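Putative tetR family transcription regulator (Shewanella loihica, PDB 3PPB) probably binds DNA through an N-terminal helix-turn-helix domain and regulates transcription, as other members of the TetR family do. Local coordinates at residues L94-Q108 with Y161-W175. Numbering follows the deposited sequence.
With EDO (1,2-ethanediol), chain G; EDO (1,2-ethanediol), chain F.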
ATOM      1  N   LEU A  94       9.006 -12.176   2.252  1.00 27.06           N
ATOM      2  CA  LEU A  94       7.753 -12.597   2.888  1.00 26.64           C
ATOM      3  C   LEU A  94       8.045 -13.255   4.232  1.00 30.44           C
ATOM      4  O   LEU A  94       7.320 -12.977   5.182  1.00 30.50           O
ATOM      5  CB  LEU A  94       6.940 -13.516   1.947  1.00 26.22           C
ATOM      6  CG  LEU A  94       5.829 -12.840   1.087  1.00 30.47           C
ATOM      7  CD1 LEU A  94       6.343 -11.630   0.324  1.00 30.88           C
ATOM      8  CD2 LEU A  94       5.261 -13.811   0.054  1.00 29.19           C
ATOM      9  N   THR A  95       9.150 -14.046   4.347  1.00 27.03           N
ATOM     10  CA  THR A  95       9.536 -14.678   5.614  1.00 28.09           C
ATOM     11  C   THR A  95       9.881 -13.590   6.623  1.00 34.26           C
ATOM     12  O   THR A  95       9.449 -13.667   7.779  1.00 35.70           O
ATOM     13  CB  THR A  95      10.702 -15.650   5.412  1.00 33.37           C
ATOM     14  OG1 THR A  95      10.289 -16.656   4.490  1.00 35.29           O
ATOM     15  CG2 THR A  95      11.183 -16.303   6.717  1.00 30.54           C
ATOM     16  N   TRP A  96      10.618 -12.555   6.173  1.00 30.23           N
ATOM     17  CA  TRP A  96      11.005 -11.432   7.032  1.00 30.49           C
ATOM     18  C   TRP A  96       9.754 -10.734   7.564  1.00 35.58           C
ATOM     19  O   TRP A  96       9.692 -10.444   8.757  1.00 36.54           O
ATOM     20  CB  TRP A  96      11.918 -10.454   6.277  1.00 28.77           C
ATOM     21  CG  TRP A  96      12.346  -9.277   7.110  1.00 30.63           C
ATOM     22  CD1 TRP A  96      13.505  -9.150   7.821  1.00 34.53           C
ATOM     23  CD2 TRP A  96      11.610  -8.058   7.317  1.00 30.28           C
ATOM     24  NE1 TRP A  96      13.546  -7.924   8.453  1.00 34.57           N
ATOM     25  CE2 TRP A  96      12.383  -7.241   8.178  1.00 35.16           C
ATOM     26  CE3 TRP A  96      10.369  -7.578   6.865  1.00 30.99           C
ATOM     27  CZ2 TRP A  96      11.966  -5.958   8.561  1.00 33.77           C
ATOM     28  CZ3 TRP A  96       9.943  -6.324   7.281  1.00 32.52           C
ATOM     29  CH2 TRP A  96      10.732  -5.536   8.127  1.00 33.71           C
ATOM     30  N   ALA A  97       8.753 -10.496   6.684  1.00 31.49           N
ATOM     31  CA  ALA A  97       7.474  -9.856   7.030  1.00 30.58           C
ATOM     32  C   ALA A  97       6.721 -10.636   8.134  1.00 34.64           C
ATOM     33  O   ALA A  97       6.158 -10.019   9.026  1.00 35.73           O
ATOM     34  CB  ALA A  97       6.601  -9.741   5.790  1.00 29.87           C
HETATM   35  N   MSE A  98       6.706 -11.983   8.054  1.00 29.19           N
HETATM   36  CA  MSE A  98       6.030 -12.840   9.036  1.00 27.65           C
HETATM   37  C   MSE A  98       6.845 -12.913  10.326  1.00 34.08           C
HETATM   38  O   MSE A  98       6.262 -13.017  11.398  1.00 33.53           O
HETATM   39  CB  MSE A  98       5.800 -14.256   8.480  1.00 28.33           C
HETATM   40  CG  MSE A  98       4.946 -14.291   7.194  1.00 33.15           C
HETATM   41 SE   MSE A  98       3.186 -13.382   7.333  0.75 38.98          SE
HETATM   42  CE  MSE A  98       2.222 -14.733   8.482  1.00 38.02           C
ATOM     43  N   ALA A  99       8.185 -12.845  10.231  1.00 32.97           N
ATOM     44  CA  ALA A  99       9.066 -12.914  11.401  1.00 34.67           C
ATOM     45  C   ALA A  99       9.139 -11.585  12.191  1.00 38.05           C
ATOM     46  O   ALA A  99       9.497 -11.625  13.361  1.00 37.17           O
ATOM     47  CB  ALA A  99      10.471 -13.322  10.970  1.00 36.04           C
ATOM     48  N   ASN A 100       8.848 -10.420  11.554  1.00 33.66           N
ATOM     49  CA  ASN A 100       8.938  -9.096  12.205  1.00 33.38           C
ATOM     50  C   ASN A 100       7.602  -8.360  12.078  1.00 36.92           C
ATOM     51  O   ASN A 100       7.495  -7.434  11.273  1.00 35.64           O
ATOM     52  CB  ASN A 100      10.086  -8.284  11.572  1.00 35.79           C
ATOM     53  CG  ASN A 100      11.409  -9.019  11.584  1.00 53.07           C
ATOM     54  OD1 ASN A 100      12.169  -8.935  12.544  1.00 49.60           O
ATOM     55  ND2 ASN A 100      11.683  -9.817  10.561  1.00 39.33           N
ATOM     56  N   PRO A 101       6.554  -8.782  12.826  1.00 34.62           N
ATOM     57  CA  PRO A 101       5.214  -8.189  12.617  1.00 34.23           C
ATOM     58  C   PRO A 101       5.123  -6.684  12.887  1.00 38.37           C
ATOM     59  O   PRO A 101       4.393  -6.002  12.170  1.00 37.43           O
ATOM     60  CB  PRO A 101       4.300  -8.991  13.560  1.00 36.13           C
ATOM     61  CG  PRO A 101       5.215  -9.661  14.527  1.00 40.75           C
ATOM     62  CD  PRO A 101       6.492  -9.905  13.786  1.00 36.21           C
ATOM     63  N   LEU A 102       5.889  -6.155  13.857  1.00 35.31           N
ATOM     64  CA  LEU A 102       5.853  -4.723  14.138  1.00 34.61           C
ATOM     65  C   LEU A 102       6.483  -3.891  12.991  1.00 36.23           C
ATOM     66  O   LEU A 102       5.845  -2.948  12.487  1.00 33.92           O
ATOM     67  CB  LEU A 102       6.549  -4.428  15.479  1.00 35.96           C
ATOM     68  CG  LEU A 102       6.485  -2.997  15.988  1.00 40.85           C
ATOM     69  CD1 LEU A 102       5.043  -2.529  16.169  1.00 40.70           C
ATOM     70  CD2 LEU A 102       7.197  -2.894  17.312  1.00 43.35           C
ATOM     71  N   LYS A 103       7.709  -4.263  12.571  1.00 32.56           N
ATOM     72  CA  LYS A 103       8.416  -3.593  11.481  1.00 33.11           C
ATOM     73  C   LYS A 103       7.661  -3.730  10.158  1.00 34.41           C
ATOM     74  O   LYS A 103       7.646  -2.785   9.363  1.00 29.79           O
ATOM     75  CB  LYS A 103       9.836  -4.145  11.346  1.00 36.91           C
ATOM     76  CG  LYS A 103      10.738  -3.655  12.447  1.00 30.32           C
ATOM     77  CD  LYS A 103      12.022  -4.462  12.547  1.00 31.55           C
ATOM     78  CE  LYS A 103      12.779  -3.985  13.767  1.00 34.11           C
ATOM     79  NZ  LYS A 103      13.984  -4.811  14.006  1.00 33.78           N
ATOM     80  N   GLN A 104       6.977  -4.881   9.952  1.00 31.30           N
ATOM     81  CA  GLN A 104       6.173  -5.102   8.755  1.00 28.76           C
ATOM     82  C   GLN A 104       4.919  -4.193   8.774  1.00 33.90           C
ATOM     83  O   GLN A 104       4.607  -3.567   7.760  1.00 31.29           O
ATOM     84  CB  GLN A 104       5.792  -6.585   8.589  1.00 28.99           C
ATOM     85  CG  GLN A 104       4.839  -6.864   7.423  1.00 32.03           C
ATOM     86  CD  GLN A 104       5.338  -6.351   6.087  1.00 44.59           C
ATOM     87  OE1 GLN A 104       6.545  -6.241   5.838  1.00 35.42           O
ATOM     88  NE2 GLN A 104       4.414  -6.056   5.184  1.00 35.77           N
ATOM     89  N   ALA A 105       4.236  -4.086   9.933  1.00 33.80           N
ATOM     90  CA  ALA A 105       3.077  -3.186  10.075  1.00 34.12           C
ATOM     91  C   ALA A 105       3.506  -1.722   9.780  1.00 38.13           C
ATOM     92  O   ALA A 105       2.759  -0.989   9.144  1.00 39.36           O
ATOM     93  CB  ALA A 105       2.491  -3.300  11.475  1.00 35.52           C
ATOM     94  N   PHE A 106       4.743  -1.340  10.193  1.00 33.72           N
ATOM     95  CA  PHE A 106       5.374  -0.038   9.950  1.00 32.87           C
ATOM     96  C   PHE A 106       5.524   0.179   8.439  1.00 37.01           C
ATOM     97  O   PHE A 106       5.227   1.274   7.969  1.00 38.62           O
ATOM     98  CB  PHE A 106       6.746   0.048  10.672  1.00 34.55           C
ATOM     99  CG  PHE A 106       7.542   1.295  10.362  1.00 35.58           C
ATOM    100  CD1 PHE A 106       7.317   2.473  11.065  1.00 38.10           C
ATOM    101  CD2 PHE A 106       8.503   1.299   9.351  1.00 37.04           C
ATOM    102  CE1 PHE A 106       8.028   3.636  10.763  1.00 38.95           C
ATOM    103  CE2 PHE A 106       9.216   2.464   9.049  1.00 39.97           C
ATOM    104  CZ  PHE A 106       8.989   3.620   9.774  1.00 38.18           C
ATOM    105  N   PHE A 107       5.933  -0.866   7.668  1.00 33.39           N
ATOM    106  CA  PHE A 107       6.034  -0.744   6.197  1.00 31.83           C
ATOM    107  C   PHE A 107       4.646  -0.561   5.586  1.00 36.38           C
ATOM    108  O   PHE A 107       4.434   0.317   4.758  1.00 35.33           O
ATOM    109  CB  PHE A 107       6.709  -1.970   5.560  1.00 32.25           C
ATOM    110  CG  PHE A 107       8.212  -2.082   5.643  1.00 33.51           C
ATOM    111  CD1 PHE A 107       9.003  -0.955   5.876  1.00 36.61           C
ATOM    112  CD2 PHE A 107       8.842  -3.295   5.420  1.00 33.64           C
ATOM    113  CE1 PHE A 107      10.391  -1.056   5.920  1.00 36.76           C
ATOM    114  CE2 PHE A 107      10.238  -3.384   5.419  1.00 36.67           C
ATOM    115  CZ  PHE A 107      10.998  -2.271   5.682  1.00 35.14           C
ATOM    116  N   GLN A 108       3.694  -1.358   6.031  1.00 34.29           N
ATOM    117  CA  GLN A 108       2.332  -1.296   5.526  1.00 34.15           C
ATOM    118  C   GLN A 108       1.786   0.131   5.748  1.00 38.69           C
ATOM    119  O   GLN A 108       1.193   0.718   4.856  1.00 37.64           O
ATOM    120  CB  GLN A 108       1.503  -2.385   6.232  1.00 35.05           C
ATOM    121  CG  GLN A 108       0.374  -2.990   5.426  1.00 48.08           C
ATOM    122  CD  GLN A 108       0.746  -3.611   4.098  1.00 52.41           C
ATOM    123  OE1 GLN A 108       0.672  -2.956   3.070  1.00 45.00           O
ATOM    124  NE2 GLN A 108       1.050  -4.905   4.060  1.00 44.49           N
ATOM    125  N   TYR A 161       4.498  -6.800  -3.116  1.00 24.89           N
ATOM    126  CA  TYR A 161       5.016  -7.253  -1.811  1.00 25.40           C
ATOM    127  C   TYR A 161       4.027  -6.847  -0.702  1.00 27.58           C
ATOM    128  O   TYR A 161       3.677  -7.655   0.164  1.00 25.81           O
ATOM    129  CB  TYR A 161       6.417  -6.661  -1.546  1.00 26.16           C
ATOM    130  CG  TYR A 161       6.869  -6.814  -0.111  1.00 28.44           C
ATOM    131  CD1 TYR A 161       7.361  -8.032   0.361  1.00 31.46           C
ATOM    132  CD2 TYR A 161       6.754  -5.763   0.796  1.00 28.00           C
ATOM    133  CE1 TYR A 161       7.752  -8.189   1.697  1.00 31.82           C
ATOM    134  CE2 TYR A 161       7.114  -5.920   2.140  1.00 28.64           C
ATOM    135  CZ  TYR A 161       7.629  -7.131   2.580  1.00 32.85           C
ATOM    136  OH  TYR A 161       8.002  -7.312   3.891  1.00 35.37           O
ATOM    137  N   LEU A 162       3.577  -5.590  -0.727  1.00 26.26           N
ATOM    138  CA  LEU A 162       2.661  -5.103   0.306  1.00 27.14           C
ATOM    139  C   LEU A 162       1.324  -5.811   0.245  1.00 32.27           C
ATOM    140  O   LEU A 162       0.728  -6.065   1.285  1.00 34.27           O
ATOM    141  CB  LEU A 162       2.484  -3.580   0.225  1.00 27.21           C
ATOM    142  CG  LEU A 162       3.733  -2.740   0.599  1.00 31.00           C
ATOM    143  CD1 LEU A 162       3.487  -1.296   0.309  1.00 30.91           C
ATOM    144  CD2 LEU A 162       4.124  -2.936   2.070  1.00 27.45           C
ATOM    145  N   ALA A 163       0.867  -6.170  -0.962  1.00 29.70           N
ATOM    146  CA  ALA A 163      -0.392  -6.895  -1.144  1.00 27.84           C
ATOM    147  C   ALA A 163      -0.266  -8.322  -0.594  1.00 29.51           C
ATOM    148  O   ALA A 163      -1.159  -8.774   0.108  1.00 28.43           O
ATOM    149  CB  ALA A 163      -0.771  -6.923  -2.608  1.00 28.41           C
ATOM    150  N   ALA A 164       0.850  -9.017  -0.890  1.00 25.45           N
ATOM    151  CA  ALA A 164       1.048 -10.411  -0.459  1.00 24.89           C
ATOM    152  C   ALA A 164       1.243 -10.491   1.049  1.00 30.25           C
ATOM    153  O   ALA A 164       0.723 -11.415   1.672  1.00 31.90           O
ATOM    154  CB  ALA A 164       2.236 -11.053  -1.197  1.00 24.46           C
ATOM    155  N   THR A 165       1.927  -9.507   1.646  1.00 24.97           N
ATOM    156  CA  THR A 165       2.156  -9.503   3.093  1.00 25.48           C
ATOM    157  C   THR A 165       0.892  -9.085   3.846  1.00 29.50           C
ATOM    158  O   THR A 165       0.686  -9.572   4.945  1.00 27.76           O
ATOM    159  CB  THR A 165       3.377  -8.693   3.470  1.00 32.22           C
ATOM    160  OG1 THR A 165       3.240  -7.347   3.025  1.00 33.03           O
ATOM    161  CG2 THR A 165       4.663  -9.317   2.930  1.00 25.83           C
ATOM    162  N   ARG A 166       0.025  -8.242   3.245  1.00 25.11           N
ATOM    163  CA  ARG A 166      -1.286  -7.900   3.800  1.00 24.71           C
ATOM    164  C   ARG A 166      -2.104  -9.190   3.869  1.00 30.04           C
ATOM    165  O   ARG A 166      -2.649  -9.527   4.911  1.00 32.72           O
ATOM    166  CB  ARG A 166      -2.002  -6.857   2.889  1.00 26.77           C
ATOM    167  CG  ARG A 166      -3.519  -6.627   3.145  1.00 31.44           C
ATOM    168  CD  ARG A 166      -3.765  -5.693   4.325  1.00 45.72           C
ATOM    169  NE  ARG A 166      -3.548  -6.375   5.602  1.00 54.78           N
ATOM    170  CZ  ARG A 166      -2.702  -5.972   6.545  1.00 64.08           C
ATOM    171  NH1 ARG A 166      -2.015  -4.849   6.395  1.00 48.40           N
ATOM    172  NH2 ARG A 166      -2.551  -6.684   7.654  1.00 40.39           N
ATOM    173  N   TYR A 167      -2.133  -9.933   2.746  1.00 25.67           N
ATOM    174  CA  TYR A 167      -2.842 -11.202   2.589  1.00 23.86           C
ATOM    175  C   TYR A 167      -2.384 -12.233   3.626  1.00 29.51           C
ATOM    176  O   TYR A 167      -3.230 -12.845   4.290  1.00 29.35           O
ATOM    177  CB  TYR A 167      -2.617 -11.744   1.158  1.00 23.80           C
ATOM    178  CG  TYR A 167      -3.343 -13.029   0.835  1.00 24.59           C
ATOM    179  CD1 TYR A 167      -4.711 -13.034   0.570  1.00 26.32           C
ATOM    180  CD2 TYR A 167      -2.670 -14.246   0.817  1.00 25.11           C
ATOM    181  CE1 TYR A 167      -5.388 -14.220   0.279  1.00 25.41           C
ATOM    182  CE2 TYR A 167      -3.337 -15.434   0.540  1.00 24.68           C
ATOM    183  CZ  TYR A 167      -4.689 -15.411   0.231  1.00 29.01           C
ATOM    184  OH  TYR A 167      -5.358 -16.568  -0.098  1.00 29.19           O
ATOM    185  N   PHE A 168      -1.059 -12.451   3.759  1.00 24.89           N
ATOM    186  CA  PHE A 168      -0.573 -13.470   4.662  1.00 23.64           C
ATOM    187  C   PHE A 168      -0.680 -13.065   6.123  1.00 30.43           C
ATOM    188  O   PHE A 168      -0.821 -13.949   6.955  1.00 30.17           O
ATOM    189  CB  PHE A 168       0.843 -13.914   4.301  1.00 24.23           C
ATOM    190  CG  PHE A 168       0.879 -14.732   3.010  1.00 24.24           C
ATOM    191  CD1 PHE A 168       0.196 -15.942   2.915  1.00 27.15           C
ATOM    192  CD2 PHE A 168       1.625 -14.307   1.915  1.00 23.89           C
ATOM    193  CE1 PHE A 168       0.230 -16.700   1.740  1.00 27.32           C
ATOM    194  CE2 PHE A 168       1.650 -15.059   0.717  1.00 26.95           C
ATOM    195  CZ  PHE A 168       0.959 -16.257   0.648  1.00 25.62           C
ATOM    196  N   VAL A 169      -0.691 -11.761   6.441  1.00 27.05           N
ATOM    197  CA  VAL A 169      -0.875 -11.320   7.828  1.00 25.98           C
ATOM    198  C   VAL A 169      -2.366 -11.491   8.174  1.00 31.69           C
ATOM    199  O   VAL A 169      -2.691 -11.897   9.293  1.00 30.65           O
ATOM    200  CB  VAL A 169      -0.352  -9.881   8.066  1.00 27.12           C
ATOM    201  CG1 VAL A 169      -0.842  -9.316   9.417  1.00 27.94           C
ATOM    202  CG2 VAL A 169       1.180  -9.841   7.964  1.00 26.14           C
ATOM    203  N   ASP A 170      -3.268 -11.223   7.202  1.00 30.59           N
ATOM    204  CA  ASP A 170      -4.721 -11.387   7.400  1.00 31.63           C
ATOM    205  C   ASP A 170      -5.112 -12.862   7.493  1.00 34.78           C
ATOM    206  O   ASP A 170      -6.089 -13.194   8.160  1.00 34.73           O
ATOM    207  CB  ASP A 170      -5.515 -10.756   6.230  1.00 32.93           C
ATOM    208  CG  ASP A 170      -5.539  -9.239   6.146  1.00 45.25           C
ATOM    209  OD1 ASP A 170      -5.049  -8.577   7.097  1.00 43.57           O
ATOM    210  OD2 ASP A 170      -6.043  -8.711   5.118  1.00 52.02           O
ATOM    211  N   HIS A 171      -4.406 -13.727   6.755  1.00 30.52           N
ATOM    212  CA  HIS A 171      -4.685 -15.174   6.703  1.00 30.96           C
ATOM    213  C   HIS A 171      -3.378 -15.926   7.026  1.00 32.46           C
ATOM    214  O   HIS A 171      -2.770 -16.509   6.122  1.00 29.09           O
ATOM    215  CB  HIS A 171      -5.220 -15.552   5.302  1.00 31.94           C
ATOM    216  CG  HIS A 171      -6.321 -14.668   4.821  1.00 35.14           C
ATOM    217  ND1 HIS A 171      -7.604 -14.773   5.335  1.00 38.40           N
ATOM    218  CD2 HIS A 171      -6.286 -13.655   3.925  1.00 36.08           C
ATOM    219  CE1 HIS A 171      -8.307 -13.824   4.737  1.00 37.86           C
ATOM    220  NE2 HIS A 171      -7.562 -13.143   3.857  1.00 36.77           N
ATOM    221  N   PRO A 172      -2.923 -15.905   8.303  1.00 30.33           N
ATOM    222  CA  PRO A 172      -1.621 -16.524   8.631  1.00 31.02           C
ATOM    223  C   PRO A 172      -1.550 -18.028   8.364  1.00 33.91           C
ATOM    224  O   PRO A 172      -0.467 -18.522   8.057  1.00 32.78           O
ATOM    225  CB  PRO A 172      -1.423 -16.200  10.123  1.00 33.04           C
ATOM    226  CG  PRO A 172      -2.770 -15.851  10.628  1.00 36.76           C
ATOM    227  CD  PRO A 172      -3.526 -15.259   9.493  1.00 31.68           C
ATOM    228  N   GLU A 173      -2.699 -18.734   8.390  1.00 31.86           N
ATOM    229  CA  GLU A 173      -2.761 -20.167   8.095  1.00 33.09           C
ATOM    230  C   GLU A 173      -2.407 -20.443   6.612  1.00 35.50           C
ATOM    231  O   GLU A 173      -1.874 -21.504   6.294  1.00 34.98           O
ATOM    232  CB  GLU A 173      -4.138 -20.761   8.468  1.00 35.13           C
ATOM    233  CG  GLU A 173      -5.276 -20.506   7.476  1.00 39.43           C
ATOM    234  CD  GLU A 173      -5.946 -19.142   7.408  1.00 52.23           C
ATOM    235  OE1 GLU A 173      -5.607 -18.251   8.220  1.00 39.73           O
ATOM    236  OE2 GLU A 173      -6.849 -18.980   6.554  1.00 43.67           O
ATOM    237  N   ARG A 174      -2.656 -19.479   5.721  1.00 32.29           N
ATOM    238  CA  ARG A 174      -2.382 -19.647   4.290  1.00 30.49           C
ATOM    239  C   ARG A 174      -0.895 -19.554   3.989  1.00 34.11           C
ATOM    240  O   ARG A 174      -0.447 -20.138   3.009  1.00 33.76           O
ATOM    241  CB  ARG A 174      -3.185 -18.648   3.454  1.00 26.15           C
ATOM    242  CG  ARG A 174      -4.670 -18.907   3.637  1.00 34.54           C
ATOM    243  CD  ARG A 174      -5.523 -18.133   2.677  1.00 36.97           C
ATOM    244  NE  ARG A 174      -6.897 -18.052   3.171  1.00 41.54           N
ATOM    245  CZ  ARG A 174      -7.903 -17.500   2.515  1.00 52.80           C
ATOM    246  NH1 ARG A 174      -7.712 -16.974   1.310  1.00 52.52           N
ATOM    247  NH2 ARG A 174      -9.116 -17.477   3.050  1.00 38.03           N
ATOM    248  N   TRP A 175      -0.112 -18.877   4.856  1.00 30.60           N
ATOM    249  CA  TRP A 175       1.341 -18.758   4.699  1.00 29.37           C
ATOM    250  C   TRP A 175       1.992 -20.141   4.888  1.00 32.90           C
ATOM    251  O   TRP A 175       3.073 -20.386   4.371  1.00 32.22           O
ATOM    252  CB  TRP A 175       1.914 -17.704   5.693  1.00 28.34           C
ATOM    253  CG  TRP A 175       3.421 -17.667   5.769  1.00 29.77           C
ATOM    254  CD1 TRP A 175       4.192 -18.014   6.843  1.00 33.89           C
ATOM    255  CD2 TRP A 175       4.342 -17.306   4.711  1.00 28.62           C
ATOM    256  NE1 TRP A 175       5.531 -17.879   6.530  1.00 33.11           N
ATOM    257  CE2 TRP A 175       5.652 -17.473   5.219  1.00 32.66           C
ATOM    258  CE3 TRP A 175       4.185 -16.909   3.366  1.00 28.96           C
ATOM    259  CZ2 TRP A 175       6.794 -17.260   4.435  1.00 31.16           C
ATOM    260  CZ3 TRP A 175       5.318 -16.670   2.604  1.00 29.68           C
ATOM    261  CH2 TRP A 175       6.605 -16.834   3.140  1.00 30.55           C
TER
HETATM  262  C1  EDO G 210      15.662  -8.019  11.218  1.00 59.31           C
HETATM  263  O1  EDO G 210      15.095  -6.714  11.027  1.00 60.35           O
HETATM  264  C2  EDO G 210      16.647  -8.301  10.086  1.00 58.45           C
HETATM  265  O2  EDO G 210      17.134  -9.647  10.187  1.00 66.14           O
HETATM  266  C1  EDO F 209      -0.780   0.848   2.156  1.00 63.92           C
HETATM  267  O1  EDO F 209      -0.314  -0.384   2.722  1.00 65.36           O
HETATM  268  C2  EDO F 209       0.022   1.136   0.891  1.00 61.34           C
HETATM  269  O2  EDO F 209      -0.119   2.517   0.524  1.00 61.44           O
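Selenomethionine Met98 lays its side chain over the indole of Trp175. The bond to CB is directed toward 161-175, and Met98 CB stands near Trp175 NE1. Met98 CG lies over one face of the five-membered ring of Trp175, 3.7 Å from its centroid and 7° off the normal, a CH-pi contact. The chain then bends at both chi2 and chi3, which lifts SE farther above the indole, in a longer Met-aromatic contact, and brings Met98 SE to 3.9 Å from Phe168 CB. Met98 CE finishes 3.5 Å from Phe168 O, close to Pro172.

The far end of the same indole lies against Leu94, whose CB is 3.5 Å from Trp175 CH2, while Thr95 OG1, hydrogen-bonded to Phe91 O, sits at its edge. With an alanine in place of Trp175, Met98 CG and Leu94 CB would probably lose their aromatic cover and a gap would open beside them, leaving the selenomethionine arm held mainly from the Phe168 side.

Deeper in, Leu94 is a knob among Tyr161, Ala164, Thr165 and Phe168. Ala97 CB presses tightly on Thr165 CG2, at 3.5 Å. Tyr161 answers as a knob between the two helices of 94-108: Tyr161 OH donates to Gln104 OE1 (2.7 Å) from above the carbonyl plane. Gln108 NE2 donates to Leu162 O at 3.0 Å, in the carbonyl plane on a lone pair; Arg166 N shares that acceptor. Arg166 NH1, beside Gln108 CG, hydrogen-bonds to Met112 O of the second subunit.

Helix 150-170 thus packs across the bend between helices 82-99 and 101-110, knobs into holes, within the all-helical C-terminal domain characteristic of TetR-like regulators.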